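Long-range contacts in putative tryptophan halogenase (PDB 6Y1W), which is probably a flavin-dependent halogenase, expected to bind FAD and to use reduced flavin, oxygen and halide to halogenate an aromatic substrate: residues T84-F88 and Y499-P505; G149-L154 and L489-F495. All blocks are in the same frame, centred on the assembly; numbering follows the deposited sequence. Where two conformers were deposited one is given.

Interaction 1. Residues T84-F88 and Y499-P505; sequences TQATF and YCPAPAP
The carboxamide NE2 of Gln85 gives a hydrogen bond to the backbone O of Pro503, 2.9 Å long and fairly straight, with 161° at the hydrogen. The acceptor lies close to the amide plane of Gln85, while the donor sits somewhat out of the Pro503 carbonyl plane. Gln85 reaches this carbonyl because its chain folds at chi2 (-80°), which swings the amide over to the tail. There it also rests on the methyl of Ala502, with NE2 3.5 Å from Ala502 CB, and Pro505 CD skirts the OE1 side. The side-chain amide of Gln280 bridges the segments, its NE2 hydrogen-bonded to Ala86 O and Cys500 O and its OE1 to Ala502 N, while His281 packs on Gln85 and Pro505 and hydrogen-bonds Ala502 O. Farther along, the contact turns apolar. Phe88 presents its ring edge to Tyr499, Phe88 CZ lying 3.8 Å from Tyr499 CE2, and the two side chains cross at about a right angle. Cys500 SG only grazes the same ring, obliquely, 5.4 Å from the Phe88 centroid. Tyr499 OH is hydrogen-bonded to Glu77 OE1. Directional polar bonds thus set the tail's position around Gln85, whereas less directional apolar contact lines the helix end at Phe88.

Interaction 2. Residues G149-L154 and L489-F495; sequences GRFAHL and LPPHAEF
The ring of Phe495 carries Ala152 CA over one face, 4.0 Å from its centroid in a CH-pi contact, and receives the edge of Phe151 in an offset edge-to-face pair with the planes at 71°. Phe151 CD2 does the touching, 3.8 Å from Phe495 CD2. His153 meets the ring obliquely, its ND1 3.4 Å from Phe495 CZ, and its own face lies against Phe151 CE2; its NE2 is hydrogen-bonded to Glu77. Phe495 CG stands anti to the backbone N (chi1 -169°), which sends the ring from the helix into this cluster. The methyl of Ala152 wedges between Phe495 and the ring of Pro490, with Ala152 CB 3.6 Å from Pro490 CD, and Leu489 CD2 packs beside Ala152 and Leu154. The carbonyl O atoms of Phe151 and Ala152 are buried here without a polar partner.

The backbones are joined in a single beta bridge between Arg150 and Pro491. Phe151 N hydrogen-bonds to Pro490 O at 3.0 Å, and His492 N to Gly149 O at 2.9 Å. Arg150, extended from CG to NE, turns its guanidinium edge to the carbonyl of Leu489, NH1 lying in that carbonyl plane and 2.8 Å from Leu489 O. His492 ND1 is hydrogen-bonded to Pro260 O.

Pro491 occupies the N-cap position of helix 492-499, and Gly149 O, from a distant part of the chain, accepts the N-H of His492 in the first turn. The whole is an aromatic cluster beside a single beta bridge, joining the loop after helix 141-148 to the start of a C-terminal helix.

From the N terminus, the chain passes through 84-88, entering strand 87-89, then reaches 149-154 in the loop after helix 141-148. Over three hundred residues later it returns through 489-495, closing interaction 2, and from the end of helix 492-499 onward it closes interaction 1 with 499-505. Interaction 2 is therefore nested within the loop of interaction 1. The two also touch directly: Phe88 N and His492 NE2 are probably hydrogen-bonded, the rings of Phe88 and Phe151 stack, and Tyr499 packs on His153. Together they tie both ends of helix 492-499 to the strand leading to Lys89, the predicted active-site residue, and to the 149-154 loop.

Interaction 1. Residues T84-F88 and Y499-P505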
loop_
_atom_site.group_PDB
_atom_site.type_symbol
_atom_site.label_atom_id
_atom_site.label_comp_id
_atom_site.label_asym_id
_atom_site.label_seq_id
_atom_site.Cartn_x
_atom_site.Cartn_y
_atom_site.Cartn_z
ATOM N N THR A 84 -6.832 12.913 30.076
ATOM C CA THR A 84 -6.638 13.990 29.118
ATOM C C THR A 84 -7.945 14.699 28.812
ATOM O O THR A 84 -8.023 15.420 27.821
ATOM C CB THR A 84 -5.992 13.471 27.826
ATOM O OG1 THR A 84 -6.821 12.482 27.247
ATOM C CG2 THR A 84 -4.580 12.866 28.125
ATOM N N GLN A 85 -8.963 14.537 29.673
ATOM C CA GLN A 85 -10.285 15.159 29.476
ATOM C C GLN A 85 -10.904 14.764 28.132
ATOM O O GLN A 85 -11.697 15.534 27.546
ATOM C CB GLN A 85 -10.227 16.688 29.618
ATOM C CG GLN A 85 -9.733 17.146 31.011
ATOM C CD GLN A 85 -10.855 17.075 32.033
ATOM O OE1 GLN A 85 -12.028 17.332 31.719
ATOM N NE2 GLN A 85 -10.499 16.687 33.268
ATOM N N ALA A 86 -10.598 13.546 27.649
ATOM C CA ALA A 86 -10.851 13.241 26.240
ATOM C C ALA A 86 -12.283 12.803 25.964
ATOM O O ALA A 86 -12.966 12.245 26.822
ATOM C CB ALA A 86 -9.903 12.145 25.739
ATOM N N THR A 87 -12.734 13.045 24.725
ATOM C CA THR A 87 -14.009 12.518 24.247
ATOM C C THR A 87 -13.769 11.739 22.961
ATOM O O THR A 87 -12.670 11.749 22.401
ATOM C CB THR A 87 -15.051 13.642 23.993
ATOM O OG1 THR A 87 -14.593 14.481 22.923
ATOM C CG2 THR A 87 -15.262 14.536 25.278
ATOM N N PHE A 88 -14.808 11.082 22.471
ATOM C CA PHE A 88 -14.669 10.332 21.231
ATOM C C PHE A 88 -14.985 11.190 20.010
ATOM O O PHE A 88 -15.795 12.127 20.063
ATOM C CB PHE A 88 -15.574 9.088 21.247
ATOM C CG PHE A 88 -15.141 8.062 22.249
ATOM C CD1 PHE A 88 -14.077 7.184 21.952
ATOM C CD2 PHE A 88 -15.741 7.978 23.493
ATOM C CE1 PHE A 88 -13.631 6.252 22.883
ATOM C CE2 PHE A 88 -15.284 7.032 24.434
ATOM C CZ PHE A 88 -14.239 6.180 24.125
ATOM N N TYR A 499 -17.339 4.947 30.947
ATOM C CA TYR A 499 -16.126 4.328 30.420
ATOM C C TYR A 499 -14.857 5.059 30.832
ATOM O O TYR A 499 -13.859 4.421 31.168
ATOM C CB TYR A 499 -16.202 4.277 28.889
ATOM C CG TYR A 499 -15.002 3.632 28.216
ATOM C CD1 TYR A 499 -14.802 2.250 28.262
ATOM C CD2 TYR A 499 -14.072 4.416 27.504
ATOM C CE1 TYR A 499 -13.699 1.671 27.643
ATOM C CE2 TYR A 499 -12.996 3.856 26.880
ATOM C CZ TYR A 499 -12.794 2.486 26.939
ATOM O OH TYR A 499 -11.722 1.928 26.300
ATOM N N CYS A 500 -14.880 6.384 30.828
ATOM C CA CYS A 500 -13.650 7.111 31.041
ATOM C C CYS A 500 -13.910 8.474 31.654
ATOM O O CYS A 500 -13.375 9.463 31.164
ATOM C CB CYS A 500 -12.898 7.232 29.701
ATOM S SG CYS A 500 -13.853 8.073 28.409
ATOM N N PRO A 501 -14.689 8.571 32.738
ATOM C CA PRO A 501 -15.000 9.895 33.303
ATOM C C PRO A 501 -13.765 10.619 33.830
ATOM O O PRO A 501 -12.947 10.065 34.586
ATOM C CB PRO A 501 -16.002 9.571 34.429
ATOM C CG PRO A 501 -15.705 8.175 34.799
ATOM C CD PRO A 501 -15.351 7.485 33.499
ATOM N N ALA A 502 -13.591 11.870 33.355
ATOM C CA ALA A 502 -12.551 12.782 33.796
ATOM C C ALA A 502 -13.122 13.701 34.868
ATOM O O ALA A 502 -14.284 14.098 34.784
ATOM C CB ALA A 502 -12.026 13.654 32.643
ATOM N N PRO A 503 -12.315 14.071 35.851
ATOM C CA PRO A 503 -12.811 14.984 36.894
ATOM C C PRO A 503 -13.060 16.389 36.350
ATOM O O PRO A 503 -12.243 16.947 35.613
ATOM C CB PRO A 503 -11.675 14.984 37.926
ATOM C CG PRO A 503 -10.449 14.656 37.138
ATOM C CD PRO A 503 -10.908 13.686 36.054
ATOM N N ALA A 504 -14.180 16.972 36.722
ATOM C CA ALA A 504 -14.445 18.336 36.264
ATOM C C ALA A 504 -13.450 19.292 36.917
ATOM O O ALA A 504 -13.235 19.219 38.129
ATOM C CB ALA A 504 -15.881 18.783 36.593
ATOM N N PRO A 505 -12.823 20.192 36.167
ATOM C CA PRO A 505 -11.937 21.167 36.800
ATOM C C PRO A 505 -12.683 21.925 37.886
ATOM O O PRO A 505 -13.870 22.254 37.720
ATOM C CB PRO A 505 -11.543 22.088 35.639
ATOM C CG PRO A 505 -11.613 21.126 34.402
ATOM C CD PRO A 505 -12.754 20.202 34.687
#

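Interaction 2. Residues G149-L154 and L489-F495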
loop_
_atom_site.group_PDB
_atom_site.type_symbol
_atom_site.label_atom_id
_atom_site.label_comp_id
_atom_site.label_asym_id
_atom_site.label_seq_id
_atom_site.Cartn_x
_atom_site.Cartn_y
_atom_site.Cartn_z
ATOM N N GLY A 149 -25.033 11.995 17.798
ATOM C CA GLY A 149 -24.321 12.174 19.064
ATOM C C GLY A 149 -24.217 10.925 19.913
ATOM O O GLY A 149 -24.326 10.999 21.155
ATOM N N ARG A 150 -24.000 9.781 19.279
ATOM C CA ARG A 150 -23.945 8.482 19.940
ATOM C C ARG A 150 -22.577 7.832 19.764
ATOM O O ARG A 150 -21.903 8.027 18.742
ATOM C CB ARG A 150 -25.025 7.549 19.363
ATOM C CG ARG A 150 -26.435 8.064 19.581
ATOM C CD ARG A 150 -27.452 7.050 19.109
ATOM N NE ARG A 150 -28.815 7.498 19.377
ATOM C CZ ARG A 150 -29.494 7.228 20.486
ATOM N NH1 ARG A 150 -28.943 6.508 21.454
ATOM N NH2 ARG A 150 -30.733 7.692 20.626
ATOM N N PHE A 151 -22.163 7.035 20.761
ATOM C CA PHE A 151 -20.902 6.306 20.647
ATOM C C PHE A 151 -20.876 5.157 21.638
ATOM O O PHE A 151 -21.201 5.347 22.822
ATOM C CB PHE A 151 -19.656 7.180 20.909
ATOM C CG PHE A 151 -18.369 6.402 20.747
ATOM C CD1 PHE A 151 -17.805 6.257 19.484
ATOM C CD2 PHE A 151 -17.801 5.711 21.817
ATOM C CE1 PHE A 151 -16.675 5.485 19.309
ATOM C CE2 PHE A 151 -16.674 4.922 21.649
ATOM C CZ PHE A 151 -16.114 4.801 20.373
ATOM N N ALA A 152 -20.415 4.000 21.164
ATOM C CA ALA A 152 -19.828 2.948 22.000
ATOM C C ALA A 152 -18.940 2.096 21.101
ATOM O O ALA A 152 -19.063 2.152 19.885
ATOM C CB ALA A 152 -20.929 2.105 22.683
ATOM N N HIS A 153 -18.018 1.320 21.697
ATOM C CA HIS A 153 -17.234 0.397 20.881
ATOM C C HIS A 153 -18.134 -0.710 20.349
ATOM O O HIS A 153 -19.085 -1.126 21.010
ATOM C CB HIS A 153 -16.096 -0.269 21.667
ATOM C CG HIS A 153 -15.177 0.692 22.336
ATOM N ND1 HIS A 153 -15.408 1.173 23.606
ATOM C CD2 HIS A 153 -14.032 1.269 21.915
ATOM C CE1 HIS A 153 -14.434 1.999 23.946
ATOM N NE2 HIS A 153 -13.589 2.085 22.931
ATOM N N LEU A 154 -17.803 -1.201 19.166
ATOM C CA LEU A 154 -18.514 -2.360 18.633
ATOM C C LEU A 154 -17.569 -3.537 18.460
ATOM O O LEU A 154 -16.364 -3.345 18.279
ATOM C CB LEU A 154 -19.171 -2.025 17.289
ATOM C CG LEU A 154 -20.431 -1.168 17.402
ATOM C CD1 LEU A 154 -20.945 -0.738 16.014
ATOM C CD2 LEU A 154 -21.495 -1.955 18.178
ATOM N N LEU A 489 -26.435 2.173 20.060
ATOM C CA LEU A 489 -25.352 2.965 20.643
ATOM C C LEU A 489 -25.913 4.000 21.615
ATOM O O LEU A 489 -26.935 4.631 21.321
ATOM C CB LEU A 489 -24.562 3.679 19.533
ATOM C CG LEU A 489 -23.967 2.771 18.459
ATOM C CD1 LEU A 489 -23.358 3.712 17.429
ATOM C CD2 LEU A 489 -22.943 1.851 19.045
ATOM N N PRO A 490 -25.321 4.195 22.799
ATOM C CA PRO A 490 -25.869 5.167 23.765
ATOM C C PRO A 490 -25.468 6.586 23.424
ATOM O O PRO A 490 -24.518 6.794 22.639
ATOM C CB PRO A 490 -25.228 4.743 25.093
ATOM C CG PRO A 490 -23.870 4.218 24.662
ATOM C CD PRO A 490 -24.143 3.494 23.335
ATOM N N PRO A 491 -26.114 7.573 24.034
ATOM C CA PRO A 491 -25.614 8.954 23.957
ATOM C C PRO A 491 -24.154 9.039 24.410
ATOM O O PRO A 491 -23.735 8.367 25.354
ATOM C CB PRO A 491 -26.547 9.729 24.902
ATOM C CG PRO A 491 -27.793 8.856 24.998
ATOM C CD PRO A 491 -27.314 7.450 24.895
ATOM N N HIS A 492 -23.376 9.877 23.700
ATOM C CA HIS A 492 -21.939 10.040 23.966
ATOM C C HIS A 492 -21.660 10.278 25.449
ATOM O O HIS A 492 -20.738 9.693 26.030
ATOM C CB HIS A 492 -21.440 11.233 23.142
ATOM C CG HIS A 492 -19.945 11.377 23.072
ATOM N ND1 HIS A 492 -19.356 12.528 22.589
ATOM C CD2 HIS A 492 -18.935 10.521 23.351
ATOM C CE1 HIS A 492 -18.039 12.388 22.625
ATOM N NE2 HIS A 492 -17.756 11.172 23.056
ATOM N N ALA A 493 -22.413 11.182 26.046
ATOM C CA ALA A 493 -22.178 11.560 27.435
ATOM C C ALA A 493 -22.398 10.384 28.367
ATOM O O ALA A 493 -21.666 10.225 29.346
ATOM C CB ALA A 493 -23.106 12.706 27.833
ATOM N N GLU A 494 -23.404 9.547 28.081
ATOM C CA GLU A 494 -23.624 8.380 28.926
ATOM C C GLU A 494 -22.468 7.400 28.811
ATOM O O GLU A 494 -22.015 6.828 29.814
ATOM C CB GLU A 494 -24.946 7.708 28.553
ATOM C CG GLU A 494 -26.124 8.399 29.196
ATOM C CD GLU A 494 -27.449 7.916 28.660
ATOM O OE1 GLU A 494 -28.403 8.734 28.637
ATOM O OE2 GLU A 494 -27.528 6.720 28.279
ATOM N N PHE A 495 -21.950 7.209 27.598
ATOM C CA PHE A 495 -20.827 6.307 27.449
ATOM C C PHE A 495 -19.588 6.846 28.161
ATOM O O PHE A 495 -18.898 6.099 28.857
ATOM C CB PHE A 495 -20.545 6.046 25.959
ATOM C CG PHE A 495 -19.577 4.937 25.765
ATOM C CD1 PHE A 495 -19.989 3.607 25.922
ATOM C CD2 PHE A 495 -18.245 5.199 25.510
ATOM C CE1 PHE A 495 -19.065 2.562 25.796
ATOM C CE2 PHE A 495 -17.327 4.169 25.391
ATOM C CZ PHE A 495 -17.731 2.838 25.533
#